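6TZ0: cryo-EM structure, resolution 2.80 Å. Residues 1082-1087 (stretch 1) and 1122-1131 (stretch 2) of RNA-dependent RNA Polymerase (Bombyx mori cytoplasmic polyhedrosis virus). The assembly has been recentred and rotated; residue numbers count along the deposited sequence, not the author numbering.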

# COMPACT_ATOMS: atom_id res chain seq x y z
N ASN A 1082 -16.13 -21.87 17.01
CA ASN A 1082 -15.84 -21.05 18.17
C ASN A 1082 -17.08 -20.83 19.03
O ASN A 1082 -18.16 -21.36 18.77
CB ASN A 1082 -15.24 -19.72 17.69
CG ASN A 1082 -16.06 -19.07 16.59
OD1 ASN A 1082 -17.15 -19.52 16.26
ND2 ASN A 1082 -15.52 -18.00 16.01
N TYR A 1083 -16.92 -20.04 20.10
CA TYR A 1083 -18.10 -19.57 20.82
C TYR A 1083 -18.67 -18.33 20.15
O TYR A 1083 -19.79 -18.35 19.64
CB TYR A 1083 -17.75 -19.31 22.29
CG TYR A 1083 -18.95 -19.03 23.15
CD1 TYR A 1083 -19.83 -20.05 23.50
CD2 TYR A 1083 -19.21 -17.75 23.64
CE1 TYR A 1083 -20.94 -19.80 24.28
CE2 TYR A 1083 -20.31 -17.50 24.43
CZ TYR A 1083 -21.17 -18.53 24.75
OH TYR A 1083 -22.27 -18.29 25.53
N HIS A 1084 -17.90 -17.24 20.14
CA HIS A 1084 -18.13 -16.14 19.21
C HIS A 1084 -16.92 -15.89 18.33
O HIS A 1084 -17.04 -15.87 17.10
CB HIS A 1084 -18.52 -14.86 19.96
CG HIS A 1084 -19.89 -14.92 20.56
ND1 HIS A 1084 -21.04 -14.88 19.80
CD2 HIS A 1084 -20.30 -15.03 21.85
CE1 HIS A 1084 -22.09 -14.96 20.59
NE2 HIS A 1084 -21.67 -15.05 21.84
N LYS A 1085 -15.75 -15.70 18.93
CA LYS A 1085 -14.49 -15.67 18.20
C LYS A 1085 -13.49 -16.68 18.73
O LYS A 1085 -12.72 -17.24 17.95
CB LYS A 1085 -13.87 -14.25 18.26
CG LYS A 1085 -12.65 -14.06 17.36
CD LYS A 1085 -12.18 -12.62 17.31
CE LYS A 1085 -11.45 -12.21 18.57
NZ LYS A 1085 -10.14 -12.90 18.67
N PHE A 1086 -13.52 -16.96 20.03
CA PHE A 1086 -12.57 -17.86 20.68
C PHE A 1086 -12.88 -19.29 20.27
O PHE A 1086 -13.88 -19.87 20.72
CB PHE A 1086 -12.66 -17.71 22.19
CG PHE A 1086 -12.37 -16.32 22.67
CD1 PHE A 1086 -11.07 -15.88 22.84
CD2 PHE A 1086 -13.41 -15.45 22.97
CE1 PHE A 1086 -10.82 -14.60 23.28
CE2 PHE A 1086 -13.16 -14.17 23.41
CZ PHE A 1086 -11.86 -13.74 23.57
N SER A 1087 -12.04 -19.88 19.42
CA SER A 1087 -12.23 -21.28 19.09
C SER A 1087 -11.73 -22.15 20.24
O SER A 1087 -10.89 -21.73 21.04
CB SER A 1087 -11.52 -21.66 17.80
OG SER A 1087 -10.12 -21.67 17.96
N GLY A 1122 -16.94 -11.47 30.05
CA GLY A 1122 -18.22 -12.14 30.18
C GLY A 1122 -18.47 -13.16 29.09
O GLY A 1122 -18.99 -14.25 29.36
N ILE A 1123 -18.09 -12.82 27.85
CA ILE A 1123 -18.23 -13.75 26.73
C ILE A 1123 -17.40 -15.01 26.96
O ILE A 1123 -17.85 -16.13 26.70
CB ILE A 1123 -17.85 -13.05 25.41
CG1 ILE A 1123 -18.86 -11.96 25.06
CG2 ILE A 1123 -17.75 -14.03 24.25
CD1 ILE A 1123 -18.39 -11.02 23.98
N LEU A 1124 -16.22 -14.86 27.55
CA LEU A 1124 -15.33 -15.99 27.72
C LEU A 1124 -15.72 -16.85 28.93
O LEU A 1124 -15.56 -18.08 28.88
CB LEU A 1124 -13.90 -15.46 27.76
CG LEU A 1124 -12.63 -16.29 27.67
CD1 LEU A 1124 -11.72 -15.64 26.67
CD2 LEU A 1124 -11.95 -16.21 28.98
N LEU A 1125 -16.29 -16.24 29.98
CA LEU A 1125 -16.91 -17.03 31.05
C LEU A 1125 -18.09 -17.85 30.54
O LEU A 1125 -18.24 -19.03 30.89
CB LEU A 1125 -17.36 -16.13 32.20
CG LEU A 1125 -16.27 -15.58 33.11
CD1 LEU A 1125 -16.85 -14.56 34.07
CD2 LEU A 1125 -15.61 -16.72 33.87
N ARG A 1126 -18.94 -17.24 29.70
CA ARG A 1126 -20.03 -18.00 29.10
C ARG A 1126 -19.53 -19.06 28.13
O ARG A 1126 -20.17 -20.10 27.96
CB ARG A 1126 -21.01 -17.05 28.40
CG ARG A 1126 -21.72 -16.13 29.37
CD ARG A 1126 -22.64 -15.15 28.67
NE ARG A 1126 -23.81 -15.79 28.09
CZ ARG A 1126 -24.71 -15.16 27.35
NH1 ARG A 1126 -24.58 -13.86 27.10
NH2 ARG A 1126 -25.76 -15.82 26.86
N ALA A 1127 -18.36 -18.84 27.53
CA ALA A 1127 -17.74 -19.86 26.68
C ALA A 1127 -17.31 -21.07 27.50
O ALA A 1127 -17.51 -22.22 27.07
CB ALA A 1127 -16.56 -19.27 25.92
N PHE A 1128 -16.73 -20.84 28.69
CA PHE A 1128 -16.39 -21.98 29.55
C PHE A 1128 -17.64 -22.69 30.05
O PHE A 1128 -17.65 -23.93 30.16
CB PHE A 1128 -15.56 -21.57 30.75
CG PHE A 1128 -14.28 -20.92 30.41
CD1 PHE A 1128 -13.37 -21.56 29.59
CD2 PHE A 1128 -13.92 -19.72 31.01
CE1 PHE A 1128 -12.17 -20.96 29.28
CE2 PHE A 1128 -12.73 -19.14 30.73
CZ PHE A 1128 -11.85 -19.75 29.86
N ALA A 1129 -18.69 -21.93 30.35
CA ALA A 1129 -19.92 -22.54 30.83
C ALA A 1129 -20.59 -23.36 29.73
O ALA A 1129 -21.23 -24.38 30.02
CB ALA A 1129 -20.87 -21.47 31.35
N TYR A 1130 -20.44 -22.95 28.48
CA TYR A 1130 -21.04 -23.74 27.40
C TYR A 1130 -20.14 -24.89 26.98
O TYR A 1130 -20.61 -25.84 26.36
CB TYR A 1130 -21.35 -22.85 26.21
CG TYR A 1130 -22.30 -23.51 25.23
CD1 TYR A 1130 -23.65 -23.60 25.52
CD2 TYR A 1130 -21.84 -24.06 24.05
CE1 TYR A 1130 -24.52 -24.21 24.64
CE2 TYR A 1130 -22.70 -24.68 23.18
CZ TYR A 1130 -24.04 -24.74 23.47
OH TYR A 1130 -24.89 -25.35 22.58
N TYR A 1131 -18.85 -24.83 27.29
CA TYR A 1131 -18.03 -26.01 27.00
C TYR A 1131 -18.17 -27.07 28.09
O TYR A 1131 -18.06 -28.26 27.80
CB TYR A 1131 -16.57 -25.61 26.83
CG TYR A 1131 -15.68 -26.74 26.35
CD1 TYR A 1131 -15.70 -27.14 25.02
CD2 TYR A 1131 -14.82 -27.39 27.22
CE1 TYR A 1131 -14.89 -28.16 24.57
CE2 TYR A 1131 -14.01 -28.42 26.78
CZ TYR A 1131 -14.05 -28.80 25.45
OH TYR A 1131 -13.25 -29.81 25.00

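The loop 1082-1087 packs against one side of the helical stretch 1122-1131 almost entirely through aromatic rings, and the fit is one of shape: no hydrogen bond crosses between the stretches, and together they bury 400 Å² of surface.

The centre of the contact is Y1083, which is buried and gives up 125 Å² to the helix, the largest share of any residue here. Its backbone also comes close, with CA 5.9 Å from CA of A1127. With chi1 in the t well, the phenol ring lies flat on the helix at A1127, where the small side chain leaves a shallow hollow. CA of A1127 sits 3.7 Å from the centroid of the Y1083 ring and only 9° off its normal, a CH-pi contact made over the face, and CB of A1127 comes within 3.7 Å of CG of Y1083. Alanine suits this position because its side chain ends at the methyl group, letting the ring settle close to the backbone itself.

The neighbouring residues form the walls of this hollow. On the I1123 side, CG2 of I1123 lies 4.0 Å from CD2 of Y1083, and the carbonyl O of I1123 is 3.6 Å from CE2 of Y1083; that oxygen is already engaged by the backbone N of A1127 within the helix. CB of Y1130 approaches CE1 of Y1083 to 3.6 Å, but the Y1130 side chain then leads away, so it is the base of this tyrosine that helps enclose the ring. The far end of the Y1083 ring reaches R1126, where OH of Y1083 lies 3.4 Å from CB of R1126. This is packing against the aliphatic root of the arginine, whose long chain extends onward at an exposed site.

Two further rings extend the contact. H1084 is exposed and contributes little area, its CD2 touching CG2 of I1123 at 3.6 Å with the methyl near the plane of the imidazole, at the ring edge. The same branched isoleucine thus fills space beside both Y1083 and H1084. F1086 offers a face instead: CD1 of L1124 projects onto it, 3.6 Å from the ring centroid and 11° off the normal, a second CH-pi contact. Although the CA-to-CB bond of L1124 points sideways, the end of its side chain comes nearer the loop, placing the methyl over the ring.

Within the loop, N of Y1083 is hydrogen-bonded to O of F1086 at 3.1 Å; this hydrogen bond closes the loop on itself, and the CA-to-CB bonds of Y1083, H1084 and F1086 all point toward the helix.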